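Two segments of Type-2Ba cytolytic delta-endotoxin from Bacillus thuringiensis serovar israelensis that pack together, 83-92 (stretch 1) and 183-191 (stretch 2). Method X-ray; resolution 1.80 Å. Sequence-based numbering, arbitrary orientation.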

# COMPACT_ATOMS: atom_id res chain seq x y z
N GLU A 83 4.29 -11.47 -1.40
CA GLU A 83 3.77 -12.43 -2.37
C GLU A 83 2.37 -12.03 -2.84
O GLU A 83 2.03 -12.20 -4.01
CB GLU A 83 3.79 -13.86 -1.82
CG GLU A 83 5.23 -14.43 -1.66
CD GLU A 83 6.13 -14.18 -2.89
OE1 GLU A 83 5.74 -14.57 -4.01
OE2 GLU A 83 7.21 -13.57 -2.75
N ILE A 84 1.58 -11.47 -1.93
CA ILE A 84 0.23 -11.01 -2.32
C ILE A 84 0.35 -9.86 -3.33
O ILE A 84 -0.33 -9.86 -4.37
CB ILE A 84 -0.61 -10.59 -1.11
CG1 ILE A 84 -0.93 -11.80 -0.25
CG2 ILE A 84 -1.95 -9.95 -1.57
CD1 ILE A 84 -1.50 -11.44 1.14
N ILE A 85 1.25 -8.92 -3.05
CA ILE A 85 1.51 -7.81 -3.97
C ILE A 85 1.98 -8.31 -5.34
O ILE A 85 1.51 -7.83 -6.38
CB ILE A 85 2.46 -6.76 -3.36
CG1 ILE A 85 1.76 -6.08 -2.15
CG2 ILE A 85 2.90 -5.72 -4.44
CD1 ILE A 85 2.64 -5.20 -1.32
N ARG A 86 2.90 -9.28 -5.36
CA ARG A 86 3.28 -9.96 -6.61
C ARG A 86 2.03 -10.40 -7.43
O ARG A 86 1.93 -10.12 -8.63
CB ARG A 86 4.21 -11.15 -6.34
CG ARG A 86 4.90 -11.70 -7.63
CD ARG A 86 5.84 -12.85 -7.31
NE ARG A 86 6.67 -12.64 -6.13
CZ ARG A 86 7.90 -12.11 -6.14
NH1 ARG A 86 8.45 -11.71 -7.28
NH2 ARG A 86 8.56 -11.97 -4.99
N SER A 87 1.08 -11.03 -6.75
CA SER A 87 -0.16 -11.48 -7.40
C SER A 87 -1.02 -10.31 -7.89
O SER A 87 -1.48 -10.31 -9.04
CB SER A 87 -0.96 -12.40 -6.47
OG SER A 87 -2.14 -12.86 -7.13
N VAL A 88 -1.18 -9.29 -7.05
CA VAL A 88 -2.12 -8.20 -7.34
C VAL A 88 -1.61 -7.31 -8.49
O VAL A 88 -2.39 -6.67 -9.19
CB VAL A 88 -2.45 -7.37 -6.08
CG1 VAL A 88 -3.40 -6.24 -6.41
CG2 VAL A 88 -3.13 -8.25 -5.02
N LEU A 89 -0.29 -7.27 -8.66
CA LEU A 89 0.35 -6.45 -9.68
C LEU A 89 -0.10 -6.87 -11.07
O LEU A 89 -0.28 -6.01 -11.95
CB LEU A 89 1.88 -6.58 -9.57
CG LEU A 89 2.59 -5.42 -8.89
CD1 LEU A 89 4.06 -5.84 -8.62
CD2 LEU A 89 2.52 -4.11 -9.71
N GLY A 90 -0.29 -8.18 -11.27
CA GLY A 90 -0.67 -8.75 -12.57
C GLY A 90 0.27 -8.40 -13.72
O GLY A 90 -0.14 -8.42 -14.89
N LEU A 91 1.50 -8.05 -13.37
CA LEU A 91 2.61 -7.75 -14.27
C LEU A 91 3.79 -8.39 -13.57
O LEU A 91 3.84 -8.39 -12.35
CB LEU A 91 2.89 -6.24 -14.33
CG LEU A 91 1.77 -5.33 -14.82
CD1 LEU A 91 2.06 -3.90 -14.38
CD2 LEU A 91 1.70 -5.44 -16.31
N VAL A 92 4.74 -8.90 -14.34
CA VAL A 92 6.00 -9.43 -13.77
C VAL A 92 7.10 -8.36 -13.87
O VAL A 92 7.54 -8.00 -14.97
CB VAL A 92 6.43 -10.70 -14.50
CG1 VAL A 92 7.86 -11.14 -14.09
CG2 VAL A 92 5.41 -11.82 -14.25
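Stretch 2 (183-191) KMKALTVVQ

Stretch 2 is an extended β-strand throughout, 183-191, with phi from -104° to -153° and psi from 122° to 154°, and it runs beside the last turns of the helix that occupies the first part of stretch 1. The two N-to-C directions make an angle of 40°, with a signed crossing angle of -40° and a closest approach of the axes of 8.3 Å. The backbones converge along the way: the CA atoms of Ile84 and Met184 are 9.7 Å apart, whereas those of Leu89 and Thr188 are separated by 5.6 Å. The gap narrows as far as Leu89 and Thr188 and opens again at Leu91 and Val190, and the side chains match it: long at Met184, short at Ala186 and Thr188, long again at Leu91.

Because side chains alternate along a strand, Met184, Ala186, Thr188 and Val190 all direct their CA-to-CB bonds toward stretch 1, while those of Leu187 and Val189 point away. On the helix, Ile84 and Val88, one turn apart, point toward the strand, and Ile85 flanks them sideways. Glu83, Arg86 and Ser87 lie on an exposed part of the helix and do not touch the strand; there Arg86 NE and Glu83 OE1 form a salt bridge at 3.0 Å.

At the Met184 end, reach is what matters. Met184 has chi1, chi2 and chi3 all t (-171°, 169°, 176°), so its chain is fully extended and carries the thioether across the gap. Its SD lies 3.8 Å from Ile84 CG2, and its terminal CE lies 3.9 Å from Ile85 CG1. Both isoleucines adopt the m, t rotamer, the common choice for isoleucine on a helix, and present apolar surface to the unbranched methionine.

Farther along, small residues suit the narrowing space. Val88 has chi1 t (179°), and its CG1 meets Ala186 CB at 4.3 Å. Alanine has no chi angle to set; its methyl group completes the apolar contact while occupying little room.

Thr188 makes the one polar link across the stretches. With chi1 m (-54°), its OG1 donates a hydrogen bond to Val88 O at 2.8 Å. Near the end of a helix carbonyl groups begin to run out of backbone partners, and a short hydroxyl side chain on a neighboring strand is well suited to meet one. Threonine, β-branched and thus at home in a strand, also offers a methyl group: its CG2 lies 4.2 Å from CD2 of Leu89. That leucine has its CA-to-CB bond directed away, and its chi1 of -102° falls between the usual wells, with chi2 t.

Gly90 then leaves helical geometry with phi/psi 56/22, a positive phi that by itself favors glycine. The chain becomes extended at Leu91 (-140/146), whose CA-to-CB bond again points toward the strand. Its m, t rotamer (-61°, 161°) places CD1 3.8 Å from CG1 of Val190, itself m at -61°. This last apolar pair continues the contact beyond the helix, bringing the total area buried between the stretches to 354 Å².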

# COMPACT_ATOMS: atom_id res chain seq x y z
N LYS A 183 -6.48 -6.36 7.03
CA LYS A 183 -7.37 -6.31 5.86
C LYS A 183 -6.66 -5.47 4.81
O LYS A 183 -6.08 -4.44 5.11
CB LYS A 183 -8.74 -5.67 6.17
CG LYS A 183 -9.70 -5.94 5.02
CD LYS A 183 -11.13 -5.38 5.17
CE LYS A 183 -11.95 -5.87 3.96
NZ LYS A 183 -13.42 -5.86 4.16
N MET A 184 -6.66 -5.97 3.58
CA MET A 184 -5.98 -5.32 2.49
C MET A 184 -6.97 -4.96 1.40
O MET A 184 -7.77 -5.80 0.99
CB MET A 184 -4.96 -6.29 1.91
CG MET A 184 -4.02 -5.71 0.90
SD MET A 184 -2.75 -6.95 0.64
CE MET A 184 -1.80 -6.16 -0.66
N LYS A 185 -6.86 -3.74 0.90
CA LYS A 185 -7.62 -3.29 -0.26
C LYS A 185 -6.60 -2.71 -1.23
O LYS A 185 -5.86 -1.78 -0.90
CB LYS A 185 -8.62 -2.20 0.13
CG LYS A 185 -9.74 -2.68 1.04
CD LYS A 185 -10.49 -1.49 1.64
CE LYS A 185 -11.78 -1.95 2.30
NZ LYS A 185 -12.42 -0.78 2.95
N ALA A 186 -6.57 -3.25 -2.44
CA ALA A 186 -5.58 -2.81 -3.41
C ALA A 186 -6.10 -3.04 -4.83
O ALA A 186 -6.95 -3.92 -5.08
CB ALA A 186 -4.26 -3.57 -3.19
N LEU A 187 -5.60 -2.25 -5.77
CA LEU A 187 -5.82 -2.53 -7.18
C LEU A 187 -4.60 -2.10 -7.97
O LEU A 187 -3.88 -1.18 -7.54
CB LEU A 187 -7.08 -1.81 -7.69
CG LEU A 187 -7.09 -0.27 -7.92
CD1 LEU A 187 -6.23 0.18 -9.09
CD2 LEU A 187 -8.52 0.20 -8.19
N THR A 188 -4.35 -2.74 -9.10
CA THR A 188 -3.32 -2.26 -10.02
C THR A 188 -4.03 -1.81 -11.28
O THR A 188 -4.80 -2.59 -11.86
CB THR A 188 -2.31 -3.35 -10.39
OG1 THR A 188 -1.76 -3.93 -9.19
CG2 THR A 188 -1.20 -2.76 -11.20
N VAL A 189 -3.78 -0.57 -11.67
CA VAL A 189 -4.28 -0.05 -12.95
C VAL A 189 -3.09 0.32 -13.84
O VAL A 189 -2.13 0.98 -13.40
CB VAL A 189 -5.28 1.14 -12.73
CG1 VAL A 189 -4.58 2.31 -12.05
CG2 VAL A 189 -5.87 1.62 -14.10
N VAL A 190 -3.13 -0.13 -15.09
CA VAL A 190 -2.12 0.28 -16.05
C VAL A 190 -2.75 1.28 -17.03
O VAL A 190 -3.91 1.12 -17.44
CB VAL A 190 -1.48 -0.91 -16.78
CG1 VAL A 190 -0.78 -1.84 -15.78
CG2 VAL A 190 -2.53 -1.72 -17.61
N GLN A 191 -2.00 2.34 -17.34
CA GLN A 191 -2.43 3.32 -18.34
C GLN A 191 -1.31 3.48 -19.36
O GLN A 191 -0.11 3.47 -18.99
CB GLN A 191 -2.73 4.68 -17.68
CG GLN A 191 -3.22 5.79 -18.66
CD GLN A 191 -3.57 7.08 -17.93
OE1 GLN A 191 -2.70 7.74 -17.36
NE2 GLN A 191 -4.85 7.44 -17.96